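Local coordinates for protein aminofutalosine deaminase (Helicobacter pylori, PDB 7LKK) that catalyses the hydrolytic deamination of aminofutalosine in the menaquinone pathway, carries a bound iron ion, and probably deaminates adenosine as well, at residues K88-Y93 and G108-N113; N120-Q125 and N144-S149; V199-A204 and I263-D268; L210-Q215 and K267-L272. All coordinates share one frame; numbering follows the deposited sequence.

Following the chain from the N terminus, contact 1 closes the first loop, bringing 88-93 and 108-113 together around helix 96-106 beside the inhibitor pocket. Contact 2 follows in series, joining helix 115-127 to helix 143-147 across the connection that contains strand 130-137. Two longer loops come next and overlap in staggered order, the first to open also closing first: contact 3 opens at 199-204, contact 4 further along helix 201-213 at 210-215, and both close on one run, 263-272, sharing Lys267 and Asp268. They touch where Phe266 CD1 lies 3.5 Å from Thr271 OG1. Together they tie the two ends of helix 201-213 to the turn after helix 259-264 and the run into strand 269-275.

Contact 1: K88-Y93 and G108-N113; sequences KASFDY and GAILEN
Ile110 pushes its branched side chain at Ser90 and Phe91, and each arm of the branch finds a different partner. The enclosed part is on the Phe91 side. The methyl Ile110 CG2 comes obliquely against the ring tip, 3.8 Å from Phe91 CZ, and the ring is buried. Ser102, Val103 and Asn106 of helix 96-106 also touch it, as do Phe84 and Ser331, both residues of the inhibitor pocket, and the ring is about 7 Å from the bound methylthio-coformycin at the nearest atoms.

The other arm lies on the more open side, although it makes the shorter approach. With CG1 anti to the backbone N (chi1 -162°), Ile110 carries CD1 out to 3.4 Å from Ser90 OG, while CG1 itself stays 4.1 Å from Ser90 OG. This is a methyl resting on a hydroxyl, without a polar link, and both residues are partly exposed. The backbones remain well apart, with Ser90 CA and Ile110 CA 7.5 Å from each other, and side chains alone bridge the interval.

Polar anchoring comes from neighbouring residues. Asn87 OD1 accepts from Ser90 N; Ile110 N donates to Asn106 OD1, and Ile110 O accepts from Asn86 ND2, so the middle residue of the 3-10 turn 109-111 is held at both its N-H and its carbonyl. Gln400 of the second subunit bonds to Tyr93 O, placing the 88-93 loop at the dimer interface. The two segments lie in the connections on either end of helix 96-106: 88-93 leads from strand 69-80 into that helix, and 108-113 leaves it toward helix 115-127.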
loop_
_atom_site.group_PDB
_atom_site.type_symbol
_atom_site.label_atom_id
_atom_site.label_comp_id
_atom_site.label_asym_id
_atom_site.label_seq_id
_atom_site.Cartn_x
_atom_site.Cartn_y
_atom_site.Cartn_z
ATOM N N LYS A 88 2.076 -3.626 -17.790
ATOM C CA LYS A 88 1.140 -3.986 -16.726
ATOM C C LYS A 88 1.477 -5.369 -16.186
ATOM O O LYS A 88 1.893 -5.485 -15.031
ATOM C CB LYS A 88 -0.304 -3.916 -17.225
ATOM C CG LYS A 88 -0.683 -2.586 -17.853
ATOM C CD LYS A 88 -1.561 -1.767 -16.924
ATOM C CE LYS A 88 -2.088 -0.524 -17.620
ATOM N NZ LYS A 88 -0.989 0.278 -18.219
ATOM N N ALA A 89 1.334 -6.425 -16.991
ATOM C CA ALA A 89 1.621 -7.787 -16.555
ATOM C C ALA A 89 2.579 -8.494 -17.509
ATOM O O ALA A 89 2.577 -9.724 -17.598
ATOM C CB ALA A 89 0.333 -8.592 -16.404
ATOM N N SER A 90 3.402 -7.735 -18.237
ATOM C CA SER A 90 4.352 -8.355 -19.155
ATOM C C SER A 90 5.498 -9.047 -18.428
ATOM O O SER A 90 6.119 -9.952 -18.998
ATOM C CB SER A 90 4.915 -7.314 -20.127
ATOM O OG SER A 90 3.890 -6.750 -20.929
ATOM N N PHE A 91 5.786 -8.655 -17.189
ATOM C CA PHE A 91 6.925 -9.171 -16.444
ATOM C C PHE A 91 6.449 -9.951 -15.225
ATOM O O PHE A 91 5.423 -9.626 -14.621
ATOM C CB PHE A 91 7.863 -8.035 -16.001
ATOM C CG PHE A 91 8.319 -7.142 -17.125
ATOM C CD1 PHE A 91 8.580 -7.659 -18.383
ATOM C CD2 PHE A 91 8.497 -5.784 -16.918
ATOM C CE1 PHE A 91 9.000 -6.837 -19.416
ATOM C CE2 PHE A 91 8.918 -4.956 -17.946
ATOM C CZ PHE A 91 9.170 -5.485 -19.196
ATOM N N ASP A 92 7.198 -10.995 -14.880
ATOM C CA ASP A 92 6.871 -11.826 -13.730
ATOM C C ASP A 92 7.311 -11.158 -12.432
ATOM O O ASP A 92 8.331 -10.467 -12.377
ATOM C CB ASP A 92 7.538 -13.196 -13.845
ATOM C CG ASP A 92 6.982 -14.028 -14.986
ATOM O OD1 ASP A 92 5.916 -13.673 -15.532
ATOM O OD2 ASP A 92 7.618 -15.044 -15.333
ATOM N N TYR A 93 6.528 -11.376 -11.380
ATOM C CA TYR A 93 6.845 -10.889 -10.047
ATOM C C TYR A 93 6.939 -12.065 -9.082
ATOM O O TYR A 93 6.507 -13.181 -9.384
ATOM C CB TYR A 93 5.795 -9.880 -9.557
ATOM C CG TYR A 93 5.737 -8.617 -10.390
ATOM C CD1 TYR A 93 6.898 -7.945 -10.749
ATOM C CD2 TYR A 93 4.522 -8.105 -10.824
ATOM C CE1 TYR A 93 6.852 -6.792 -11.514
ATOM C CE2 TYR A 93 4.464 -6.952 -11.587
ATOM C CZ TYR A 93 5.633 -6.300 -11.928
ATOM O OH TYR A 93 5.580 -5.154 -12.686
ATOM N N GLY A 108 12.152 -6.496 -25.690
ATOM C CA GLY A 108 11.897 -5.115 -26.038
ATOM C C GLY A 108 10.534 -4.832 -26.630
ATOM O O GLY A 108 10.277 -3.686 -27.025
ATOM N N ALA A 109 9.654 -5.833 -26.715
ATOM C CA ALA A 109 8.336 -5.621 -27.308
ATOM C C ALA A 109 7.521 -4.590 -26.537
ATOM O O ALA A 109 6.754 -3.830 -27.140
ATOM C CB ALA A 109 7.577 -6.946 -27.383
ATOM N N ILE A 110 7.673 -4.541 -25.210
ATOM C CA ILE A 110 6.897 -3.602 -24.410
ATOM C C ILE A 110 7.336 -2.165 -24.652
ATOM O O ILE A 110 6.581 -1.229 -24.360
ATOM C CB ILE A 110 6.995 -3.972 -22.916
ATOM C CG1 ILE A 110 5.866 -3.317 -22.113
ATOM C CG2 ILE A 110 8.355 -3.587 -22.350
ATOM C CD1 ILE A 110 4.486 -3.815 -22.477
ATOM N N LEU A 111 8.539 -1.961 -25.194
ATOM C CA LEU A 111 9.046 -0.617 -25.440
ATOM C C LEU A 111 8.449 0.024 -26.686
ATOM O O LEU A 111 8.563 1.244 -26.851
ATOM C CB LEU A 111 10.568 -0.650 -25.560
ATOM C CG LEU A 111 11.324 -0.852 -24.247
ATOM C CD1 LEU A 111 12.590 -1.659 -24.478
ATOM C CD2 LEU A 111 11.649 0.487 -23.614
ATOM N N GLU A 112 7.820 -0.756 -27.559
ATOM C CA GLU A 112 7.296 -0.223 -28.807
ATOM C C GLU A 112 5.948 0.449 -28.574
ATOM O O GLU A 112 5.171 0.040 -27.707
ATOM C CB GLU A 112 7.157 -1.334 -29.851
ATOM N N ASN A 113 5.667 1.469 -29.384
ATOM C CA ASN A 113 4.501 2.335 -29.210
ATOM C C ASN A 113 4.439 2.860 -27.771
ATOM O O ASN A 113 3.581 2.497 -26.964
ATOM C CB ASN A 113 3.220 1.590 -29.601
ATOM C CG ASN A 113 2.072 2.526 -29.926
ATOM O OD1 ASN A 113 2.220 3.747 -29.889
ATOM N ND2 ASN A 113 0.920 1.954 -30.256
#

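Contact 2: N120-Q125 and N144-S149; sequences NAIMAQ and NLLKES
Ile122 carries this helix-to-helix contact for its segment, meeting Leu145, Leu146 and Ser149 with three different carbons. Walking from Asn120, the first turn is regular helix, with Ala124 N bonded to Asn120 O at 3.0 Å. Ala121 belongs to another side of the helix, where it packs on Phe82, Ser85 and Leu336.

Next comes Ile122, whose CA lies 7.6 Å from Leu146 CA. Its CG1 stands anti to the carbonyl carbon (chi1 -77°), and the nearly straight second torsion (166°) then reaches CD1 out to 3.8 Å from Leu145 CB, close over the backbone of the other helix. Midway along, Ile122 CG1 is 4.2 Å from Leu146 CD2, a slacker touch. The other branch, Ile122 CG2, points to the end of the second helix and sits 4.0 Å from Ser149 CB. The isoleucine is buried, and its contacts with this helix are van der Waals ones, its end resting partly on backbone.

On the partner side, Ser149 N bonds to Leu146 O at 3.0 Å as the chain leaves the helix. Ser149 OG also reaches that carbonyl in one of two deposited positions, so this second bond is less certain.

Gln125 closes the segment by turning elsewhere: its OE1 accepts from Asn77 ND2, and its chain packs on Val130 and Val133. Leu146 likewise packs inward on Ala135 of strand 130-137. Two helices following successive parallel strands, 69-80 and 130-137, and packed side by side over them are typical of the outer layer of a TIM barrel, the fold of the amidohydrolase family.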
loop_
_atom_site.group_PDB
_atom_site.type_symbol
_atom_site.label_atom_id
_atom_site.label_comp_id
_atom_site.label_asym_id
_atom_site.label_seq_id
_atom_site.Cartn_x
_atom_site.Cartn_y
_atom_site.Cartn_z
ATOM N N ASN A 120 1.055 9.714 -20.190
ATOM C CA ASN A 120 0.276 9.370 -19.003
ATOM C C ASN A 120 1.158 9.287 -17.763
ATOM O O ASN A 120 0.758 9.725 -16.677
ATOM C CB ASN A 120 -0.456 8.047 -19.221
ATOM C CG ASN A 120 -1.609 8.172 -20.193
ATOM O OD1 ASN A 120 -2.122 9.265 -20.430
ATOM N ND2 ASN A 120 -2.024 7.048 -20.764
ATOM N N ALA A 121 2.369 8.735 -17.908
ATOM C CA ALA A 121 3.293 8.653 -16.782
ATOM C C ALA A 121 3.712 10.041 -16.324
ATOM O O ALA A 121 3.803 10.311 -15.121
ATOM C CB ALA A 121 4.523 7.832 -17.171
ATOM N N ILE A 122 3.972 10.932 -17.278
ATOM C CA ILE A 122 4.356 12.293 -16.935
ATOM C C ILE A 122 3.225 12.943 -16.179
ATOM O O ILE A 122 3.431 13.713 -15.221
ATOM C CB ILE A 122 4.680 13.096 -18.210
ATOM C CG1 ILE A 122 6.054 12.727 -18.736
ATOM C CG2 ILE A 122 4.554 14.610 -17.962
ATOM C CD1 ILE A 122 6.300 13.198 -20.134
ATOM N N MET A 123 1.998 12.689 -16.636
ATOM C CA MET A 123 0.962 13.490 -16.040
ATOM C C MET A 123 0.655 12.981 -14.635
ATOM O O MET A 123 0.237 13.759 -13.770
ATOM C CB MET A 123 -0.302 13.520 -16.903
ATOM C CG MET A 123 -0.534 14.893 -17.597
ATOM S SD MET A 123 -2.277 14.942 -18.180
ATOM C CE MET A 123 -2.544 13.711 -19.443
ATOM N N ALA A 124 0.808 11.671 -14.430
ATOM C CA ALA A 124 0.708 11.047 -13.107
ATOM C C ALA A 124 1.717 11.637 -12.118
ATOM O O ALA A 124 1.419 11.778 -10.923
ATOM C CB ALA A 124 0.947 9.531 -13.205
ATOM N N GLN A 125 2.931 11.950 -12.586
ATOM C CA GLN A 125 3.910 12.642 -11.744
ATOM C C GLN A 125 3.385 14.007 -11.310
ATOM O O GLN A 125 3.299 14.314 -10.113
ATOM C CB GLN A 125 5.235 12.798 -12.500
ATOM C CG GLN A 125 5.862 11.487 -12.942
ATOM C CD GLN A 125 6.314 10.648 -11.768
ATOM O OE1 GLN A 125 7.390 10.870 -11.208
ATOM N NE2 GLN A 125 5.500 9.673 -11.392
ATOM N N ASN A 144 12.048 13.623 -25.452
ATOM C CA ASN A 144 11.285 14.655 -26.153
ATOM C C ASN A 144 10.064 15.087 -25.349
ATOM O O ASN A 144 9.817 16.285 -25.166
ATOM C CB ASN A 144 10.874 14.154 -27.535
ATOM C CG ASN A 144 12.010 14.213 -28.537
ATOM O OD1 ASN A 144 13.028 14.866 -28.300
ATOM N ND2 ASN A 144 11.846 13.527 -29.663
ATOM N N LEU A 145 9.283 14.120 -24.866
ATOM C CA LEU A 145 8.097 14.453 -24.084
ATOM C C LEU A 145 8.472 15.140 -22.777
ATOM O O LEU A 145 7.788 16.071 -22.337
ATOM C CB LEU A 145 7.278 13.190 -23.820
ATOM C CG LEU A 145 6.595 12.599 -25.055
ATOM C CD1 LEU A 145 5.928 11.274 -24.725
ATOM C CD2 LEU A 145 5.584 13.584 -25.622
ATOM N N LEU A 146 9.558 14.694 -22.143
ATOM C CA LEU A 146 10.035 15.340 -20.923
ATOM C C LEU A 146 10.366 16.810 -21.160
ATOM O O LEU A 146 10.017 17.673 -20.347
ATOM C CB LEU A 146 11.260 14.601 -20.381
ATOM C CG LEU A 146 11.017 13.337 -19.558
ATOM C CD1 LEU A 146 12.338 12.736 -19.102
ATOM C CD2 LEU A 146 10.120 13.634 -18.366
ATOM N N LYS A 147 11.061 17.113 -22.262
ATOM C CA LYS A 147 11.480 18.490 -22.514
ATOM C C LYS A 147 10.297 19.444 -22.650
ATOM O O LYS A 147 10.329 20.552 -22.101
ATOM C CB LYS A 147 12.357 18.547 -23.766
ATOM C CG LYS A 147 13.771 18.032 -23.552
ATOM C CD LYS A 147 14.733 18.598 -24.587
ATOM C CE LYS A 147 14.747 20.118 -24.545
ATOM N NZ LYS A 147 15.914 20.688 -25.272
ATOM N N GLU A 148 9.244 19.048 -23.367
ATOM C CA GLU A 148 8.084 19.927 -23.475
ATOM C C GLU A 148 7.100 19.755 -22.325
ATOM O O GLU A 148 6.003 20.322 -22.374
ATOM C CB GLU A 148 7.374 19.777 -24.826
ATOM C CG GLU A 148 7.409 18.434 -25.500
ATOM C CD GLU A 148 6.639 18.469 -26.811
ATOM O OE1 GLU A 148 5.394 18.560 -26.768
ATOM O OE2 GLU A 148 7.282 18.441 -27.881
ATOM N N SER A 149 7.454 18.980 -21.311
ATOM C CA SER A 149 6.706 18.992 -20.066
ATOM C C SER A 149 7.282 20.050 -19.137
ATOM O O SER A 149 8.427 20.476 -19.299
ATOM C CB SER A 149 6.765 17.617 -19.402
ATOM O OG SER A 149 7.975 17.448 -18.686
#

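Contact 3: V199-A204 and I263-D268; sequences VQKDMA and IDMFKD
Met265 starts with CG anti to its carbonyl carbon (chi1 -72°), runs on nearly straight, then bends at the last torsion (chi3 -54°) to lay its methyl on Ala204. Lys201, with CG anti to the backbone N (chi1 -177°), extends across the thioether and bends only at its end. Met265 CE therefore lies 3.7 Å from Ala204 CB, and the sulfur rests against helix 201-213: Met265 SD is 3.9 Å from Ala204 CB and 4.0 Å from Lys201 CG. The lysine's ammonium comes down beside the methionine chain, Lys201 NZ to Met265 CG being 3.9 Å.

Behind this face, Gln200 caps the helix: its OE1 accepts from Met203 N at 3.0 Å, with the donor above the carbonyl plane. Gln200 NE2 in turn donates to Asp202 OD2 at 2.8 Å, on the anti side of the carboxylate, which steadies the capping amide. Leu205, Ile208 and Tyr256 complete the packing round Met265.

Chemically, then, the first turn of helix 201-213 and the 264-267 turn are joined mainly by dispersion; the ammonium beside the methionine chain probably polarises the thioether, and no anion of the two segments pairs with it.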
loop_
_atom_site.group_PDB
_atom_site.type_symbol
_atom_site.label_atom_id
_atom_site.label_comp_id
_atom_site.label_asym_id
_atom_site.label_seq_id
_atom_site.Cartn_x
_atom_site.Cartn_y
_atom_site.Cartn_z
ATOM N N VAL A 199 27.299 -4.867 -16.381
ATOM C CA VAL A 199 28.263 -3.944 -16.973
ATOM C C VAL A 199 29.669 -4.446 -16.677
ATOM O O VAL A 199 30.055 -4.569 -15.509
ATOM C CB VAL A 199 28.088 -2.505 -16.460
ATOM C CG1 VAL A 199 29.159 -1.608 -17.056
ATOM C CG2 VAL A 199 26.706 -1.982 -16.813
ATOM N N GLN A 200 30.425 -4.742 -17.733
ATOM C CA GLN A 200 31.819 -5.133 -17.580
ATOM C C GLN A 200 32.620 -3.990 -16.959
ATOM O O GLN A 200 32.312 -2.811 -17.152
ATOM C CB GLN A 200 32.399 -5.536 -18.939
ATOM C CG GLN A 200 33.762 -6.203 -18.876
ATOM C CD GLN A 200 34.891 -5.205 -18.991
ATOM O OE1 GLN A 200 34.716 -4.117 -19.539
ATOM N NE2 GLN A 200 36.055 -5.560 -18.460
ATOM N N LYS A 201 33.653 -4.354 -16.194
ATOM C CA LYS A 201 34.328 -3.388 -15.330
ATOM C C LYS A 201 34.931 -2.236 -16.128
ATOM O O LYS A 201 34.741 -1.062 -15.787
ATOM C CB LYS A 201 35.408 -4.088 -14.504
ATOM C CG LYS A 201 36.126 -3.173 -13.517
ATOM C CD LYS A 201 36.961 -3.975 -12.531
ATOM C CE LYS A 201 37.410 -3.119 -11.352
ATOM N NZ LYS A 201 37.743 -1.728 -11.760
ATOM N N ASP A 202 35.670 -2.548 -17.194
ATOM C CA ASP A 202 36.327 -1.485 -17.947
ATOM C C ASP A 202 35.325 -0.628 -18.709
ATOM O O ASP A 202 35.585 0.555 -18.958
ATOM C CB ASP A 202 37.364 -2.088 -18.891
ATOM C CG ASP A 202 38.465 -2.809 -18.143
ATOM O OD1 ASP A 202 39.383 -2.130 -17.636
ATOM O OD2 ASP A 202 38.395 -4.051 -18.037
ATOM N N MET A 203 34.170 -1.192 -19.066
ATOM C CA MET A 203 33.100 -0.377 -19.631
ATOM C C MET A 203 32.545 0.590 -18.592
ATOM O O MET A 203 32.280 1.757 -18.900
ATOM C CB MET A 203 31.990 -1.274 -20.182
ATOM C CG MET A 203 32.482 -2.316 -21.174
ATOM S SD MET A 203 32.618 -1.650 -22.842
ATOM C CE MET A 203 31.144 -2.312 -23.605
ATOM N N ALA A 204 32.373 0.124 -17.352
ATOM C CA ALA A 204 31.882 1.000 -16.293
ATOM C C ALA A 204 32.884 2.105 -15.983
ATOM O O ALA A 204 32.499 3.267 -15.811
ATOM C CB ALA A 204 31.572 0.189 -15.035
ATOM N N ILE A 263 32.018 -0.952 -5.669
ATOM C CA ILE A 263 31.827 0.325 -4.983
ATOM C C ILE A 263 33.001 1.261 -5.244
ATOM O O ILE A 263 32.814 2.455 -5.512
ATOM C CB ILE A 263 31.628 0.093 -3.472
ATOM C CG1 ILE A 263 30.313 -0.639 -3.203
ATOM C CG2 ILE A 263 31.690 1.417 -2.709
ATOM C CD1 ILE A 263 30.247 -1.269 -1.826
ATOM N N ASP A 264 34.227 0.735 -5.177
ATOM C CA ASP A 264 35.414 1.579 -5.275
ATOM C C ASP A 264 35.520 2.300 -6.613
ATOM O O ASP A 264 36.181 3.341 -6.684
ATOM C CB ASP A 264 36.673 0.747 -5.030
ATOM C CG ASP A 264 36.783 0.268 -3.596
ATOM O OD1 ASP A 264 35.924 0.648 -2.771
ATOM O OD2 ASP A 264 37.728 -0.493 -3.294
ATOM N N MET A 265 34.885 1.777 -7.668
ATOM C CA MET A 265 34.885 2.474 -8.952
ATOM C C MET A 265 34.308 3.877 -8.835
ATOM O O MET A 265 34.720 4.781 -9.570
ATOM C CB MET A 265 34.088 1.684 -9.989
ATOM C CG MET A 265 34.746 0.412 -10.483
ATOM S SD MET A 265 33.915 -0.193 -11.965
ATOM C CE MET A 265 32.222 -0.276 -11.382
ATOM N N PHE A 266 33.345 4.075 -7.935
ATOM C CA PHE A 266 32.660 5.347 -7.775
ATOM C C PHE A 266 33.292 6.222 -6.698
ATOM O O PHE A 266 32.653 7.170 -6.230
ATOM C CB PHE A 266 31.180 5.105 -7.463
ATOM C CG PHE A 266 30.469 4.289 -8.508
ATOM C CD1 PHE A 266 29.812 4.909 -9.559
ATOM C CD2 PHE A 266 30.465 2.906 -8.444
ATOM C CE1 PHE A 266 29.164 4.163 -10.526
ATOM C CE2 PHE A 266 29.819 2.154 -9.408
ATOM C CZ PHE A 266 29.165 2.783 -10.449
ATOM N N LYS A 267 34.528 5.921 -6.306
ATOM C CA LYS A 267 35.219 6.695 -5.283
ATOM C C LYS A 267 35.274 8.171 -5.659
ATOM O O LYS A 267 35.616 8.525 -6.791
ATOM C CB LYS A 267 36.633 6.144 -5.081
ATOM C CG LYS A 267 37.495 6.956 -4.134
ATOM C CD LYS A 267 38.678 6.145 -3.634
ATOM C CE LYS A 267 39.995 6.836 -3.938
ATOM N NZ LYS A 267 40.484 6.517 -5.310
ATOM N N ASP A 268 34.933 9.027 -4.697
ATOM C CA ASP A 268 34.942 10.481 -4.859
ATOM C C ASP A 268 34.097 10.916 -6.058
ATOM O O ASP A 268 34.563 11.589 -6.978
ATOM C CB ASP A 268 36.376 11.006 -4.984
ATOM C CG ASP A 268 37.244 10.631 -3.798
ATOM O OD1 ASP A 268 38.318 10.032 -4.008
ATOM O OD2 ASP A 268 36.855 10.939 -2.653
#

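Contact 4: L210-Q215 and K267-L272; sequences LAKDSQ and KDTHTL. With EDO (1,2-ethanediol), chain H.
Lys212 and Thr269 supply the direct apolar touch, the lysine chain passing the threonine at about a right angle with Lys212 CE 3.8 Å from Thr269 CG2. Straight beyond CG, with every later torsion near 180°, the lysine carries its ammonium past the methyl toward Lys267 O, which it does not reach directly.

Water does the polar work there, at the exposed end of the contact. Water 1 accepts from Lys212 NZ at 2.7 Å and water 2 at 2.8 Å. Each also lies within hydrogen-bonding distance of Lys267 O (2.6 and 2.8 Å) and can donate to it, though other acceptors compete for its protons.

In the barrel, helix 201-213 follows strand 187-193 and leads to strand 218-222, which pairs in parallel with 269-275 on its other side, so the helix end here faces the next strand but one. The helix closes with a Schellman motif: Gln215, at positive phi, is the C-prime residue, Ser216 N reaches Ala211 O, and Gln215 N bonds weakly to Lys212 O. Ser214 OG and Ser214 N both donate to Leu210 O, from opposite faces of its plane.

A 1,2-ethanediol, probably from the crystallisation liquor, lies between helix end and strand. His270 N donates to its O1 at 2.9 Å, nearly straight at 170°. The other hydroxyl, EDO O2, sits 2.9 Å from Ala211 O, and the diol is also hydrogen-bonded to Ser216 O.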
loop_
_atom_site.group_PDB
_atom_site.type_symbol
_atom_site.label_atom_id
_atom_site.label_comp_id
_atom_site.label_asym_id
_atom_site.label_seq_id
_atom_site.Cartn_x
_atom_site.Cartn_y
_atom_site.Cartn_z
ATOM N N LEU A 210 33.717 9.357 -18.268
ATOM C CA LEU A 210 32.945 10.291 -19.081
ATOM C C LEU A 210 32.100 11.214 -18.212
ATOM O O LEU A 210 31.944 12.402 -18.521
ATOM C CB LEU A 210 32.058 9.525 -20.062
ATOM C CG LEU A 210 31.114 10.375 -20.914
ATOM C CD1 LEU A 210 31.895 11.183 -21.941
ATOM C CD2 LEU A 210 30.072 9.504 -21.592
ATOM N N ALA A 211 31.549 10.684 -17.118
ATOM C CA ALA A 211 30.786 11.518 -16.196
ATOM C C ALA A 211 31.670 12.572 -15.541
ATOM O O ALA A 211 31.262 13.728 -15.392
ATOM C CB ALA A 211 30.112 10.645 -15.140
ATOM N N LYS A 212 32.883 12.185 -15.136
ATOM C CA LYS A 212 33.806 13.148 -14.545
ATOM C C LYS A 212 34.204 14.221 -15.549
ATOM O O LYS A 212 34.237 15.411 -15.215
ATOM C CB LYS A 212 35.046 12.429 -14.017
ATOM C CG LYS A 212 34.775 11.481 -12.868
ATOM C CD LYS A 212 36.044 10.779 -12.424
ATOM C CE LYS A 212 35.770 9.821 -11.281
ATOM N NZ LYS A 212 37.009 9.160 -10.791
ATOM N N ASP A 213 34.511 13.818 -16.786
ATOM C CA ASP A 213 34.912 14.785 -17.804
ATOM C C ASP A 213 33.793 15.765 -18.124
ATOM O O ASP A 213 34.063 16.920 -18.472
ATOM C CB ASP A 213 35.362 14.057 -19.071
ATOM C CG ASP A 213 36.631 13.254 -18.863
ATOM O OD1 ASP A 213 37.310 13.477 -17.839
ATOM O OD2 ASP A 213 36.950 12.400 -19.720
ATOM N N SER A 214 32.539 15.334 -18.009
ATOM C CA SER A 214 31.392 16.177 -18.313
ATOM C C SER A 214 30.707 16.708 -17.061
ATOM O O SER A 214 29.659 17.353 -17.169
ATOM C CB SER A 214 30.385 15.411 -19.172
ATOM O OG SER A 214 29.869 14.294 -18.470
ATOM N N GLN A 215 31.276 16.452 -15.881
ATOM C CA GLN A 215 30.715 16.902 -14.605
ATOM C C GLN A 215 29.265 16.445 -14.451
ATOM O O GLN A 215 28.377 17.212 -14.067
ATOM C CB GLN A 215 30.836 18.422 -14.461
ATOM C CG GLN A 215 32.259 18.945 -14.617
ATOM C CD GLN A 215 32.345 20.457 -14.506
ATOM O OE1 GLN A 215 33.025 20.988 -13.628
ATOM N NE2 GLN A 215 31.656 21.157 -15.398
ATOM N N LYS A 267 34.528 5.921 -6.306
ATOM C CA LYS A 267 35.219 6.695 -5.283
ATOM C C LYS A 267 35.274 8.171 -5.659
ATOM O O LYS A 267 35.616 8.525 -6.791
ATOM C CB LYS A 267 36.633 6.144 -5.081
ATOM C CG LYS A 267 37.495 6.956 -4.134
ATOM C CD LYS A 267 38.678 6.145 -3.634
ATOM C CE LYS A 267 39.995 6.836 -3.938
ATOM N NZ LYS A 267 40.484 6.517 -5.310
ATOM N N ASP A 268 34.933 9.027 -4.697
ATOM C CA ASP A 268 34.942 10.481 -4.859
ATOM C C ASP A 268 34.097 10.916 -6.058
ATOM O O ASP A 268 34.563 11.589 -6.978
ATOM C CB ASP A 268 36.376 11.006 -4.984
ATOM C CG ASP A 268 37.244 10.631 -3.798
ATOM O OD1 ASP A 268 38.318 10.032 -4.008
ATOM O OD2 ASP A 268 36.855 10.939 -2.653
ATOM N N THR A 269 32.824 10.523 -6.023
ATOM C CA THR A 269 31.861 10.887 -7.052
ATOM C C THR A 269 30.550 11.287 -6.388
ATOM O O THR A 269 30.360 11.115 -5.183
ATOM C CB THR A 269 31.608 9.737 -8.042
ATOM O OG1 THR A 269 31.204 8.566 -7.321
ATOM C CG2 THR A 269 32.858 9.426 -8.857
ATOM N N HIS A 270 29.647 11.840 -7.196
ATOM C CA HIS A 270 28.256 12.077 -6.806
ATOM C C HIS A 270 27.425 10.991 -7.483
ATOM O O HIS A 270 27.011 11.132 -8.635
ATOM C CB HIS A 270 27.817 13.482 -7.213
ATOM C CG HIS A 270 26.408 13.821 -6.833
ATOM N ND1 HIS A 270 26.082 14.968 -6.140
ATOM C CD2 HIS A 270 25.237 13.179 -7.063
ATOM C CE1 HIS A 270 24.775 15.013 -5.952
ATOM N NE2 HIS A 270 24.239 13.937 -6.499
ATOM N N THR A 271 27.174 9.898 -6.762
ATOM C CA THR A 271 26.543 8.715 -7.340
ATOM C C THR A 271 25.329 8.301 -6.521
ATOM O O THR A 271 25.413 8.175 -5.295
ATOM C CB THR A 271 27.532 7.546 -7.426
ATOM O OG1 THR A 271 28.634 7.909 -8.264
ATOM C CG2 THR A 271 26.854 6.314 -8.009
ATOM N N LEU A 272 24.208 8.082 -7.204
ATOM C CA LEU A 272 23.012 7.524 -6.589
ATOM C C LEU A 272 23.095 6.002 -6.606
ATOM O O LEU A 272 23.332 5.398 -7.658
ATOM C CB LEU A 272 21.750 7.983 -7.324
ATOM C CG LEU A 272 21.192 9.389 -7.090
ATOM C CD1 LEU A 272 22.140 10.466 -7.597
ATOM C CD2 LEU A 272 19.833 9.524 -7.758
HETATM C C1 EDO H . 31.583 12.491 -10.599
HETATM O O1 EDO H . 30.279 12.403 -10.012
HETATM C C2 EDO H . 31.723 13.822 -11.325
HETATM O O2 EDO H . 30.918 13.805 -12.509
HETATM O O HOH W 1 35.987 7.289 -9.065
HETATM O O HOH W 2 36.912 10.513 -8.297
#